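Local coordinates for plasmodesmata-located protein 8 (Arabidopsis thaliana, PDB 6GRF) that probably modulates cell-to-cell trafficking at plasmodesmata through an extracellular region built from two tandem DUF26 (Gnk2-like) domains, at residues A[130-133]-A[138-141]; A[198-203]-A[209-214]; A[143-148]-A[162-167]; A[7-12]-A[122-127]. All blocks are in the same frame, centred on the assembly; numbering follows the deposited sequence. Where two conformers were deposited one is given.

Interaction 1. Residues A[130-133]-A[138-141]; sequences KSVE and FFKR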
loop_
_atom_site.group_PDB
_atom_site.type_symbol
_atom_site.label_atom_id
_atom_site.label_comp_id
_atom_site.label_asym_id
_atom_site.label_seq_id
_atom_site.Cartn_x
_atom_site.Cartn_y
_atom_site.Cartn_z
ATOM N N LYS A 130 -1.985 6.921 -22.377
ATOM C CA LYS A 130 -1.603 8.198 -23.009
ATOM C C LYS A 130 -0.192 8.614 -22.560
ATOM O O LYS A 130 0.101 8.709 -21.355
ATOM C CB LYS A 130 -2.613 9.304 -22.679
ATOM C CG LYS A 130 -3.516 9.723 -23.833
ATOM C CD LYS A 130 -4.487 8.649 -24.315
ATOM C CE LYS A 130 -5.241 9.079 -25.556
ATOM N NZ LYS A 130 -6.237 8.069 -25.988
ATOM N N SER A 131 0.668 8.858 -23.555
ATOM C CA SER A 131 2.024 9.356 -23.380
ATOM C C SER A 131 2.090 10.836 -23.768
ATOM O O SER A 131 1.386 11.279 -24.666
ATOM C CB SER A 131 3.000 8.559 -24.199
ATOM O OG SER A 131 3.263 7.312 -23.584
ATOM N N VAL A 132 2.949 11.577 -23.064
ATOM C CA VAL A 132 3.328 12.929 -23.408
ATOM C C VAL A 132 4.559 12.834 -24.319
ATOM O O VAL A 132 5.479 12.047 -24.066
ATOM C CB VAL A 132 3.607 13.784 -22.153
ATOM C CG1 VAL A 132 3.875 15.237 -22.501
ATOM C CG2 VAL A 132 2.483 13.700 -21.139
ATOM N N GLU A 133 4.542 13.620 -25.399
ATOM C CA GLU A 133 5.648 13.716 -26.315
ATOM C C GLU A 133 5.832 15.203 -26.652
ATOM O O GLU A 133 4.872 15.981 -26.588
ATOM C CB GLU A 133 5.389 12.820 -27.532
ATOM C CG GLU A 133 6.651 12.162 -28.084
ATOM C CD GLU A 133 6.465 11.206 -29.261
ATOM O OE1 GLU A 133 6.568 11.660 -30.433
ATOM O OE2 GLU A 133 6.253 9.993 -29.004
ATOM N N PHE A 138 6.753 19.322 -19.184
ATOM C CA PHE A 138 6.010 18.319 -18.448
ATOM C C PHE A 138 6.963 17.422 -17.650
ATOM O O PHE A 138 6.712 17.124 -16.486
ATOM C CB PHE A 138 5.179 17.446 -19.387
ATOM C CG PHE A 138 4.425 16.374 -18.649
ATOM C CD1 PHE A 138 3.297 16.692 -17.907
ATOM C CD2 PHE A 138 4.881 15.063 -18.642
ATOM C CE1 PHE A 138 2.613 15.706 -17.213
ATOM C CE2 PHE A 138 4.197 14.082 -17.938
ATOM C CZ PHE A 138 3.071 14.411 -17.219
ATOM N N PHE A 139 8.052 16.990 -18.293
ATOM C CA PHE A 139 8.971 16.031 -17.705
ATOM C C PHE A 139 9.821 16.699 -16.619
ATOM O O PHE A 139 10.145 16.071 -15.626
ATOM C CB PHE A 139 9.760 15.326 -18.812
ATOM C CG PHE A 139 8.886 14.366 -19.576
ATOM C CD1 PHE A 139 8.276 13.303 -18.929
ATOM C CD2 PHE A 139 8.609 14.565 -20.916
ATOM C CE1 PHE A 139 7.436 12.438 -19.613
ATOM C CE2 PHE A 139 7.763 13.705 -21.599
ATOM C CZ PHE A 139 7.181 12.642 -20.949
ATOM N N LYS A 140 10.155 17.976 -16.792
ATOM C CA LYS A 140 10.896 18.686 -15.780
ATOM C C LYS A 140 10.016 18.867 -14.530
ATOM O O LYS A 140 10.502 18.767 -13.403
ATOM C CB LYS A 140 11.404 20.033 -16.306
ATOM C CG LYS A 140 12.368 20.729 -15.354
ATOM C CD LYS A 140 13.038 21.982 -15.907
ATOM C CE LYS A 140 14.403 22.261 -15.296
ATOM N NZ LYS A 140 14.438 22.018 -13.828
ATOM N N ARG A 141 8.724 19.139 -14.734
ATOM C CA ARG A 141 7.795 19.344 -13.627
ATOM C C ARG A 141 7.564 18.005 -12.912
ATOM O O ARG A 141 7.466 17.956 -11.703
ATOM C CB ARG A 141 6.464 19.925 -14.106
ATOM C CG ARG A 141 6.575 21.256 -14.840
ATOM C CD ARG A 141 6.516 22.462 -13.933
ATOM N NE ARG A 141 6.434 23.738 -14.648
ATOM C CZ ARG A 141 6.579 24.917 -14.056
ATOM N NH1 ARG A 141 6.640 24.979 -12.737
ATOM N NH2 ARG A 141 6.677 26.020 -14.775
#
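V132 packs its branched side chain against two successive phenylalanines of helix 136-149, over a face of F138 and beside the edge of F139, and the contact is easiest to follow outward from its CB. That carbon already touches both rings, with V132 CB 3.9 Å from F139 CZ and equally far from F138 CD2. The branch then divides. CG1, anti to the backbone N (chi1 -175°), turns to the base of F138, where V132 CG1 lies 4.0 Å from F138 CB. CG2 goes over the F138 ring itself, 3.8 Å from its centroid and only 20° off the ring normal, a CH-pi contact in which the methyl is displaced a little toward CD2 and CE2. A valine suits the spot because its two methyls can serve the stem and the face of one phenylalanine together.

The backbone of V132 adds a different kind of contact. Its carbonyl oxygen reaches the rim of the F139 ring near the ring plane, with V132 O 3.6 Å from F139 CZ, so the partly negative oxygen faces the partly positive C-H edge. The two rings are themselves turned across each other, F138 CD2 standing over a face of F139 toward its rim.

The loop is also stitched to the sheet side, since V132 shares a backbone hydrogen bond with S196 and K130 one with V198. F138 continues inward onto V164 of strand 164-170 and meets the ring of Y216, which places this apolar cluster where the first turns of helix 136-149 come down on the end of the five-stranded sheet.

Interaction 2. Residues A[198-203]-A[209-214]; sequences VAAEVY and ARYWGS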
loop_
_atom_site.group_PDB
_atom_site.type_symbol
_atom_site.label_atom_id
_atom_site.label_comp_id
_atom_site.label_asym_id
_atom_site.label_seq_id
_atom_site.Cartn_x
_atom_site.Cartn_y
_atom_site.Cartn_z
ATOM N N VAL A 198 1.553 10.129 -18.976
ATOM C CA VAL A 198 0.975 11.358 -18.418
ATOM C C VAL A 198 0.630 11.144 -16.941
ATOM O O VAL A 198 0.488 12.108 -16.182
ATOM C CB VAL A 198 -0.260 11.827 -19.216
ATOM C CG1 VAL A 198 -1.499 10.995 -18.935
ATOM C CG2 VAL A 198 -0.551 13.296 -18.968
ATOM N N ALA A 199 0.460 9.870 -16.571
ATOM C CA ALA A 199 0.065 9.459 -15.255
ATOM C C ALA A 199 0.553 8.028 -15.027
ATOM O O ALA A 199 0.465 7.204 -15.914
ATOM C CB ALA A 199 -1.434 9.558 -15.114
ATOM N N ALA A 200 1.072 7.759 -13.833
ATOM C CA ALA A 200 1.479 6.411 -13.471
ATOM C C ALA A 200 1.436 6.225 -11.954
ATOM O O ALA A 200 1.418 7.186 -11.216
ATOM C CB ALA A 200 2.857 6.144 -14.003
ATOM N N GLU A 201 1.437 4.959 -11.519
ATOM C CA GLU A 201 1.456 4.593 -10.103
ATOM C C GLU A 201 2.369 3.376 -9.921
ATOM O O GLU A 201 2.375 2.481 -10.740
ATOM C CB GLU A 201 0.036 4.372 -9.570
ATOM C CG GLU A 201 -0.878 3.515 -10.442
ATOM C CD GLU A 201 -2.305 3.339 -9.908
ATOM O OE1 GLU A 201 -2.695 4.106 -8.982
ATOM O OE2 GLU A 201 -3.043 2.432 -10.403
ATOM N N VAL A 202 3.177 3.401 -8.859
ATOM C CA VAL A 202 3.988 2.273 -8.450
ATOM C C VAL A 202 3.740 1.971 -6.968
ATOM O O VAL A 202 3.835 2.857 -6.099
ATOM C CB VAL A 202 5.477 2.530 -8.725
ATOM C CG1 VAL A 202 6.370 1.607 -7.913
ATOM C CG2 VAL A 202 5.774 2.404 -10.205
ATOM N N TYR A 203 3.441 0.697 -6.690
ATOM C CA TYR A 203 3.195 0.214 -5.346
ATOM C C TYR A 203 4.260 -0.827 -5.000
ATOM O O TYR A 203 4.365 -1.841 -5.674
ATOM C CB TYR A 203 1.803 -0.397 -5.236
ATOM C CG TYR A 203 0.680 0.581 -5.451
ATOM C CD1 TYR A 203 0.057 1.193 -4.381
ATOM C CD2 TYR A 203 0.236 0.887 -6.723
ATOM C CE1 TYR A 203 -0.973 2.096 -4.569
ATOM C CE2 TYR A 203 -0.788 1.791 -6.931
ATOM C CZ TYR A 203 -1.387 2.403 -5.849
ATOM O OH TYR A 203 -2.401 3.284 -6.041
ATOM N N ALA A 209 3.750 5.551 -4.685
ATOM C CA ALA A 209 3.861 6.870 -5.252
ATOM C C ALA A 209 3.135 6.882 -6.598
ATOM O O ALA A 209 3.199 5.902 -7.343
ATOM C CB ALA A 209 5.312 7.234 -5.397
ATOM N N ARG A 210 2.428 7.991 -6.854
ATOM C CA ARG A 210 1.607 8.215 -8.039
ATOM C C ARG A 210 1.891 9.633 -8.536
ATOM O O ARG A 210 2.127 10.511 -7.749
ATOM C CB ARG A 210 0.093 8.205 -7.766
ATOM C CG ARG A 210 -0.456 6.982 -7.053
ATOM C CD ARG A 210 -1.954 6.771 -7.250
ATOM N NE ARG A 210 -2.765 7.585 -6.359
ATOM C CZ ARG A 210 -3.168 8.823 -6.631
ATOM N NH1 ARG A 210 -2.884 9.353 -7.812
ATOM N NH2 ARG A 210 -3.842 9.521 -5.727
ATOM N N TYR A 211 1.807 9.838 -9.843
ATOM C CA TYR A 211 1.728 11.200 -10.394
ATOM C C TYR A 211 0.722 11.185 -11.548
ATOM O O TYR A 211 0.466 10.142 -12.141
ATOM C CB TYR A 211 3.100 11.720 -10.841
ATOM C CG TYR A 211 3.559 11.110 -12.138
ATOM C CD1 TYR A 211 3.129 11.613 -13.355
ATOM C CD2 TYR A 211 4.343 9.971 -12.148
ATOM C CE1 TYR A 211 3.491 11.015 -14.548
ATOM C CE2 TYR A 211 4.737 9.376 -13.333
ATOM C CZ TYR A 211 4.308 9.901 -14.536
ATOM O OH TYR A 211 4.685 9.311 -15.704
ATOM N N TRP A 212 0.174 12.368 -11.844
ATOM C CA TRP A 212 -0.784 12.556 -12.923
ATOM C C TRP A 212 -0.749 14.023 -13.403
ATOM O O TRP A 212 -0.343 14.930 -12.671
ATOM C CB TRP A 212 -2.174 12.093 -12.460
ATOM C CG TRP A 212 -2.736 12.915 -11.346
ATOM C CD1 TRP A 212 -3.578 13.976 -11.478
ATOM C CD2 TRP A 212 -2.480 12.788 -9.935
ATOM N NE1 TRP A 212 -3.874 14.509 -10.254
ATOM C CE2 TRP A 212 -3.226 13.794 -9.286
ATOM C CE3 TRP A 212 -1.715 11.917 -9.150
ATOM C CZ2 TRP A 212 -3.217 13.968 -7.903
ATOM C CZ3 TRP A 212 -1.700 12.091 -7.781
ATOM C CH2 TRP A 212 -2.442 13.102 -7.166
ATOM N N GLY A 213 -1.129 14.236 -14.665
ATOM C CA GLY A 213 -1.371 15.571 -15.220
ATOM C C GLY A 213 -2.771 16.053 -14.870
ATOM O O GLY A 213 -3.707 15.249 -14.811
ATOM N N SER A 214 -2.909 17.364 -14.629
ATOM C CA SER A 214 -4.182 18.005 -14.236
ATOM C C SER A 214 -5.054 18.290 -15.470
ATOM O O SER A 214 -6.015 17.538 -15.735
ATOM C CB SER A 214 -3.938 19.257 -13.431
ATOM O OG SER A 214 -3.313 18.947 -12.198
#
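Y211 lays a face of its ring over the backbone of the adjoining strand, the amide nitrogen of A200 standing 3.9 Å above the ring plane and over its centre. With chi1 at 76° the ring CG sits between the backbone N and the carbonyl carbon, which folds the side chain back across the hairpin partner. The small A200 admits this overlap, and its methyl meets the ring as well, A200 CB to Y211 CE2 being 3.8 Å. The hydroxyl at the far end is hydrogen-bonded to A197 O and R142 NH2.

The strands run antiparallel in a hairpin. A200 pairs with Y211, and V202 with A209, each pair through two backbone bonds; the straightest joins V202 N to A209 O at 2.9 Å and 176°. A200, V202 and A209 face L190 of helix 176-193.

On the other face E201 and R210 lie side by side, but the contact is to the aliphatic stem: E201 OE1 is 3.3 Å from R210 CD and 4.4 Å from R210 NE, beyond a salt bridge. Y203 OH donates to E201 OE1 from above the carboxylate plane. The hairpin therefore owes its register to backbone bonds, while the opposite charges probably add only a modest electrostatic attraction.

Interaction 3. Residues A[143-148]-A[162-167]; sequences DDVLSD and GLVEGY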
loop_
_atom_site.group_PDB
_atom_site.type_symbol
_atom_site.label_atom_id
_atom_site.label_comp_id
_atom_site.label_asym_id
_atom_site.label_seq_id
_atom_site.Cartn_x
_atom_site.Cartn_y
_atom_site.Cartn_z
ATOM N N ASP A 143 9.769 15.563 -12.733
ATOM C CA ASP A 143 10.999 15.403 -11.976
ATOM C C ASP A 143 10.938 16.191 -10.662
ATOM O O ASP A 143 11.282 15.646 -9.621
ATOM C CB ASP A 143 12.235 15.795 -12.783
ATOM C CG ASP A 143 12.747 14.673 -13.672
ATOM O OD1 ASP A 143 12.179 13.554 -13.590
ATOM O OD2 ASP A 143 13.697 14.926 -14.455
ATOM N N ASP A 144 10.505 17.457 -10.705
ATOM C CA ASP A 144 10.415 18.264 -9.477
ATOM C C ASP A 144 9.413 17.636 -8.488
ATOM O O ASP A 144 9.652 17.613 -7.290
ATOM C CB ASP A 144 10.016 19.713 -9.754
ATOM C CG ASP A 144 10.981 20.470 -10.648
ATOM O OD1 ASP A 144 12.193 20.197 -10.592
ATOM O OD2 ASP A 144 10.507 21.347 -11.384
ATOM N N VAL A 145 8.283 17.149 -8.995
ATOM C CA VAL A 145 7.240 16.566 -8.159
ATOM C C VAL A 145 7.766 15.282 -7.491
ATOM O O VAL A 145 7.632 15.123 -6.283
ATOM C CB VAL A 145 5.963 16.322 -8.983
ATOM C CG1 VAL A 145 5.048 15.284 -8.364
ATOM C CG2 VAL A 145 5.216 17.622 -9.199
ATOM N N LEU A 146 8.378 14.399 -8.285
ATOM C CA LEU A 146 8.867 13.105 -7.812
ATOM C C LEU A 146 10.016 13.313 -6.825
ATOM O O LEU A 146 10.142 12.567 -5.861
ATOM C CB LEU A 146 9.307 12.247 -9.003
ATOM C CG LEU A 146 8.180 11.718 -9.889
ATOM C CD1 LEU A 146 8.736 10.800 -10.957
ATOM C CD2 LEU A 146 7.119 10.993 -9.076
ATOM N N SER A 147 10.824 14.351 -7.053
ATOM C CA SER A 147 11.913 14.665 -6.154
ATOM C C SER A 147 11.376 15.097 -4.777
ATOM O O SER A 147 11.954 14.770 -3.733
ATOM C CB SER A 147 12.812 15.707 -6.737
ATOM O OG SER A 147 13.694 16.178 -5.734
ATOM N N ASP A 148 10.276 15.849 -4.778
ATOM C CA ASP A 148 9.658 16.318 -3.554
ATOM C C ASP A 148 9.013 15.139 -2.793
ATOM O O ASP A 148 9.131 15.074 -1.580
ATOM C CB ASP A 148 8.644 17.417 -3.860
ATOM C CG ASP A 148 8.034 18.046 -2.622
ATOM O OD1 ASP A 148 8.723 18.114 -1.584
ATOM O OD2 ASP A 148 6.865 18.425 -2.697
ATOM N N GLY A 162 3.242 23.167 -11.705
ATOM C CA GLY A 162 2.445 23.400 -12.885
ATOM C C GLY A 162 1.210 22.511 -12.879
ATOM O O GLY A 162 0.479 22.436 -11.867
ATOM N N LEU A 163 1.000 21.788 -13.982
ATOM C CA LEU A 163 -0.149 20.915 -14.101
ATOM C C LEU A 163 0.210 19.475 -13.688
ATOM O O LEU A 163 -0.576 18.569 -13.914
ATOM C CB LEU A 163 -0.666 20.978 -15.544
ATOM C CG LEU A 163 -1.251 22.323 -15.987
ATOM C CD1 LEU A 163 -1.901 22.204 -17.359
ATOM C CD2 LEU A 163 -2.258 22.842 -14.965
ATOM N N VAL A 164 1.375 19.262 -13.071
ATOM C CA VAL A 164 1.757 17.937 -12.605
ATOM C C VAL A 164 1.539 17.841 -11.092
ATOM O O VAL A 164 2.048 18.670 -10.350
ATOM C CB VAL A 164 3.212 17.601 -12.964
ATOM C CG1 VAL A 164 3.570 16.185 -12.532
ATOM C CG2 VAL A 164 3.487 17.808 -14.450
ATOM N N GLU A 165 0.808 16.791 -10.678
ATOM C CA GLU A 165 0.472 16.501 -9.284
ATOM C C GLU A 165 0.991 15.102 -8.942
ATOM O O GLU A 165 1.043 14.235 -9.812
ATOM C CB GLU A 165 -1.041 16.512 -9.035
ATOM C CG GLU A 165 -1.594 17.824 -8.490
ATOM C CD GLU A 165 -2.584 17.663 -7.341
ATOM O OE1 GLU A 165 -2.199 17.084 -6.306
ATOM O OE2 GLU A 165 -3.740 18.117 -7.480
ATOM N N GLY A 166 1.347 14.906 -7.670
ATOM C CA GLY A 166 1.859 13.646 -7.163
ATOM C C GLY A 166 1.388 13.359 -5.747
ATOM O O GLY A 166 1.022 14.253 -5.019
ATOM N N TYR A 167 1.415 12.075 -5.379
ATOM C CA TYR A 167 1.058 11.600 -4.052
ATOM C C TYR A 167 1.959 10.404 -3.735
ATOM O O TYR A 167 2.186 9.538 -4.599
ATOM C CB TYR A 167 -0.424 11.228 -3.975
ATOM C CG TYR A 167 -0.881 10.835 -2.598
ATOM C CD1 TYR A 167 -0.660 9.556 -2.107
ATOM C CD2 TYR A 167 -1.489 11.756 -1.761
ATOM C CE1 TYR A 167 -1.042 9.198 -0.825
ATOM C CE2 TYR A 167 -1.879 11.412 -0.475
ATOM C CZ TYR A 167 -1.665 10.126 -0.013
ATOM O OH TYR A 167 -2.050 9.770 1.244
#
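The flat groups that V145 meets are peptide units, and both are approached over a face. Its CG1 methyl stands above the peptide joining E165 to G166, while CG2 lies above the plane of the V164 carbonyl, close to the oxygen. At their edges the units of this strand are held within the sheet, E165 by backbone hydrogen bonding to W212 and G166 by backbone hydrogen bonding to S159. This is the helix-on-sheet packing of the DUF26 fold: helix 136-149 rests on an inner strand of the antiparallel sheet, the segments running nearly parallel at 19° with their axes 8.2 Å apart.

With chi1 at 159° the two methyls are spread along the strand, CG1 over G166 and CG2 over V164. The fit depends on residue type. G166 has no side chain, so CG1 settles directly on the main chain, with V145 CG1 3.8 Å from G166 CA. V164 instead offers a methyl of its own, joining the apolar layer beneath the helix. L146, next along the helix, turns to V187 and L190 of helix 176-193. The closest approach of all is between a methyl and a carbonyl: V145 CG2 to V164 O, 3.5 Å.

Interaction 4. Residues A[7-12]-A[122-127]; sequences IFIYGG and LRYKKC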
loop_
_atom_site.group_PDB
_atom_site.type_symbol
_atom_site.label_atom_id
_atom_site.label_comp_id
_atom_site.label_asym_id
_atom_site.label_seq_id
_atom_site.Cartn_x
_atom_site.Cartn_y
_atom_site.Cartn_z
ATOM N N ILE A 7 -12.466 1.898 -4.270
ATOM C CA ILE A 7 -12.213 1.158 -5.531
ATOM C C ILE A 7 -10.938 0.297 -5.413
ATOM O O ILE A 7 -9.979 0.642 -4.721
ATOM C CB ILE A 7 -12.171 2.100 -6.754
ATOM C CG1 ILE A 7 -10.970 3.049 -6.732
ATOM C CG2 ILE A 7 -13.483 2.858 -6.900
ATOM C CD1 ILE A 7 -9.858 2.657 -7.684
ATOM N N PHE A 8 -10.960 -0.827 -6.138
ATOM C CA PHE A 8 -9.960 -1.882 -6.092
ATOM C C PHE A 8 -8.731 -1.482 -6.915
ATOM O O PHE A 8 -8.867 -1.170 -8.076
ATOM C CB PHE A 8 -10.558 -3.178 -6.645
ATOM C CG PHE A 8 -9.611 -4.346 -6.680
ATOM C CD1 PHE A 8 -9.381 -5.107 -5.546
ATOM C CD2 PHE A 8 -8.945 -4.686 -7.844
ATOM C CE1 PHE A 8 -8.498 -6.177 -5.574
ATOM C CE2 PHE A 8 -8.063 -5.757 -7.870
ATOM C CZ PHE A 8 -7.838 -6.500 -6.733
ATOM N N ILE A 9 -7.535 -1.532 -6.309
ATOM C CA ILE A 9 -6.292 -1.256 -7.026
ATOM C C ILE A 9 -5.589 -2.577 -7.352
ATOM O O ILE A 9 -5.394 -2.887 -8.521
ATOM C CB ILE A 9 -5.398 -0.273 -6.248
ATOM C CG1 ILE A 9 -6.135 1.052 -6.047
ATOM C CG2 ILE A 9 -4.061 -0.078 -6.955
ATOM C CD1 ILE A 9 -5.336 2.109 -5.348
ATOM N N TYR A 10 -5.219 -3.353 -6.328
ATOM C CA TYR A 10 -4.574 -4.636 -6.553
ATOM C C TYR A 10 -4.711 -5.518 -5.306
ATOM O O TYR A 10 -4.896 -5.033 -4.195
ATOM C CB TYR A 10 -3.099 -4.466 -6.939
ATOM C CG TYR A 10 -2.141 -4.277 -5.789
ATOM C CD1 TYR A 10 -1.567 -5.362 -5.140
ATOM C CD2 TYR A 10 -1.796 -3.008 -5.350
ATOM C CE1 TYR A 10 -0.689 -5.190 -4.079
ATOM C CE2 TYR A 10 -0.918 -2.820 -4.291
ATOM C CZ TYR A 10 -0.365 -3.915 -3.651
ATOM O OH TYR A 10 0.490 -3.727 -2.609
ATOM N N GLY A 11 -4.602 -6.825 -5.535
ATOM C CA GLY A 11 -4.580 -7.828 -4.487
ATOM C C GLY A 11 -3.662 -8.977 -4.866
ATOM O O GLY A 11 -3.417 -9.231 -6.055
ATOM N N GLY A 12 -3.134 -9.664 -3.848
ATOM C CA GLY A 12 -2.286 -10.837 -4.043
ATOM C C GLY A 12 -2.402 -11.765 -2.852
ATOM O O GLY A 12 -2.572 -11.302 -1.727
ATOM N N LEU A 122 8.532 -4.755 -6.093
ATOM C CA LEU A 122 7.418 -4.224 -6.840
ATOM C C LEU A 122 6.180 -5.101 -6.628
ATOM O O LEU A 122 6.202 -6.282 -6.905
ATOM C CB LEU A 122 7.805 -4.182 -8.322
ATOM C CG LEU A 122 6.689 -3.755 -9.275
ATOM C CD1 LEU A 122 6.132 -2.399 -8.870
ATOM C CD2 LEU A 122 7.191 -3.737 -10.714
ATOM N N ARG A 123 5.089 -4.487 -6.177
ATOM C CA ARG A 123 3.832 -5.195 -5.960
ATOM C C ARG A 123 2.881 -4.963 -7.134
ATOM O O ARG A 123 2.239 -5.896 -7.582
ATOM C CB ARG A 123 3.190 -4.749 -4.643
ATOM C CG ARG A 123 3.908 -5.293 -3.417
ATOM C CD ARG A 123 4.029 -6.804 -3.462
ATOM N NE ARG A 123 3.985 -7.378 -2.128
ATOM C CZ ARG A 123 5.011 -7.944 -1.498
ATOM N NH1 ARG A 123 6.178 -8.092 -2.100
ATOM N NH2 ARG A 123 4.858 -8.362 -0.258
ATOM N N TYR A 124 2.803 -3.720 -7.618
ATOM C CA TYR A 124 1.885 -3.365 -8.684
ATOM C C TYR A 124 2.311 -2.020 -9.297
ATOM O O TYR A 124 2.805 -1.136 -8.612
ATOM C CB TYR A 124 0.440 -3.329 -8.165
ATOM C CG TYR A 124 -0.588 -2.908 -9.184
ATOM C CD1 TYR A 124 -0.958 -3.757 -10.218
ATOM C CD2 TYR A 124 -1.184 -1.657 -9.135
ATOM C CE1 TYR A 124 -1.895 -3.384 -11.169
ATOM C CE2 TYR A 124 -2.124 -1.265 -10.080
ATOM C CZ TYR A 124 -2.479 -2.132 -11.099
ATOM O OH TYR A 124 -3.387 -1.755 -12.046
ATOM N N LYS A 125 2.117 -1.896 -10.611
ATOM C CA LYS A 125 2.356 -0.654 -11.316
ATOM C C LYS A 125 1.361 -0.539 -12.469
ATOM O O LYS A 125 0.924 -1.539 -13.029
ATOM C CB LYS A 125 3.789 -0.586 -11.851
ATOM C CG LYS A 125 4.120 -1.590 -12.946
ATOM C CD LYS A 125 4.551 -0.928 -14.223
ATOM C CE LYS A 125 4.670 -1.910 -15.369
ATOM N NZ LYS A 125 3.540 -1.773 -16.318
ATOM N N LYS A 126 1.005 0.703 -12.790
ATOM C CA LYS A 126 0.175 1.014 -13.924
ATOM C C LYS A 126 0.672 2.332 -14.523
ATOM O O LYS A 126 0.775 3.317 -13.801
ATOM C CB LYS A 126 -1.282 1.115 -13.472
ATOM C CG LYS A 126 -2.310 1.122 -14.594
ATOM C CD LYS A 126 -3.700 1.474 -14.090
ATOM C CE LYS A 126 -4.809 0.686 -14.752
ATOM N NZ LYS A 126 -5.016 1.133 -16.147
ATOM N N CYS A 127 1.041 2.294 -15.808
ATOM C CA CYS A 127 1.305 3.480 -16.608
ATOM C C CYS A 127 0.055 3.783 -17.437
ATOM O O CYS A 127 -0.541 2.881 -18.013
ATOM C CB CYS A 127 2.472 3.313 -17.581
ATOM S SG CYS A 127 3.917 2.410 -16.953
HETATM O O HOH W 1 1.389 -6.062 -1.178
#
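Two classic beta bulges face each other across the junction of the tandem DUF26 domains, one on each edge strand. In the first domain I9 and Y10 both lie opposite Q101; in the second R123 and Y124 both lie opposite Y203. The contact is made by these four residues, and the two tyrosines form its centre.

Y10 and Y124 slide past one another in opposite directions. Their planes are only 21° apart, yet the centroids are separated by 5.7 Å, so the rings barely overlap. Each ring instead covers the other's stem: Y124 CB is 3.9 Å from the centroid of the Y10 ring, and Y10 CB is 4.1 Å from that of the Y124 ring, two reciprocal CH-pi contacts made over the faces. Different torsions bring this about: CG anti to the backbone N (chi1 177°) carries the Y124 ring to Y10 CB, whereas CG placed between N and the carbonyl carbon (chi1 83°) brings the Y10 ring over Y124 CB. I9 extends the apolar patch, its CG2 3.9 Å from Y124 CE2, and its carbonyl oxygen lies over the same face of Y124 that receives Y10 CB.

At the other end the Y10 hydroxyl passes over the R123 stem, with Y10 OH 3.5 Å from R123 CB. A water bridges the polar groups, 2.9 Å from Y10 OH and 3.1 Å from R123 NE, from which it accepts.

Tyrosine suits position 10 by joining a broad apolar face to a polar tip, while Y124 contributes its ring face and CB. Direct contact between the two segments is thus dispersive and CH-pi in kind, with polar linkage supplied through the water.

In the fold
Interactions 1, 2 and 3 belong to the second DUF26 domain, while interaction 4 joins it to the first. Interactions 1 and 3 share helix 136-149 and meet on V164, where F138 CE1 comes within 3.6 Å of V164 CG2. Interaction 2 lies beside both: K130 O is 3.1 Å from V198 N, a probable hydrogen bond, and R210 N is 2.7 Å from Y167 O across neighbouring strands. Strand 199-204 also pairs with strand 122-127, Y203 N to Y124 O being 2.7 Å, so the sheet leads from the helix-packed core to the domain junction. Interactions 3 and 4 do not touch, their nearest atoms being about 9 Å apart.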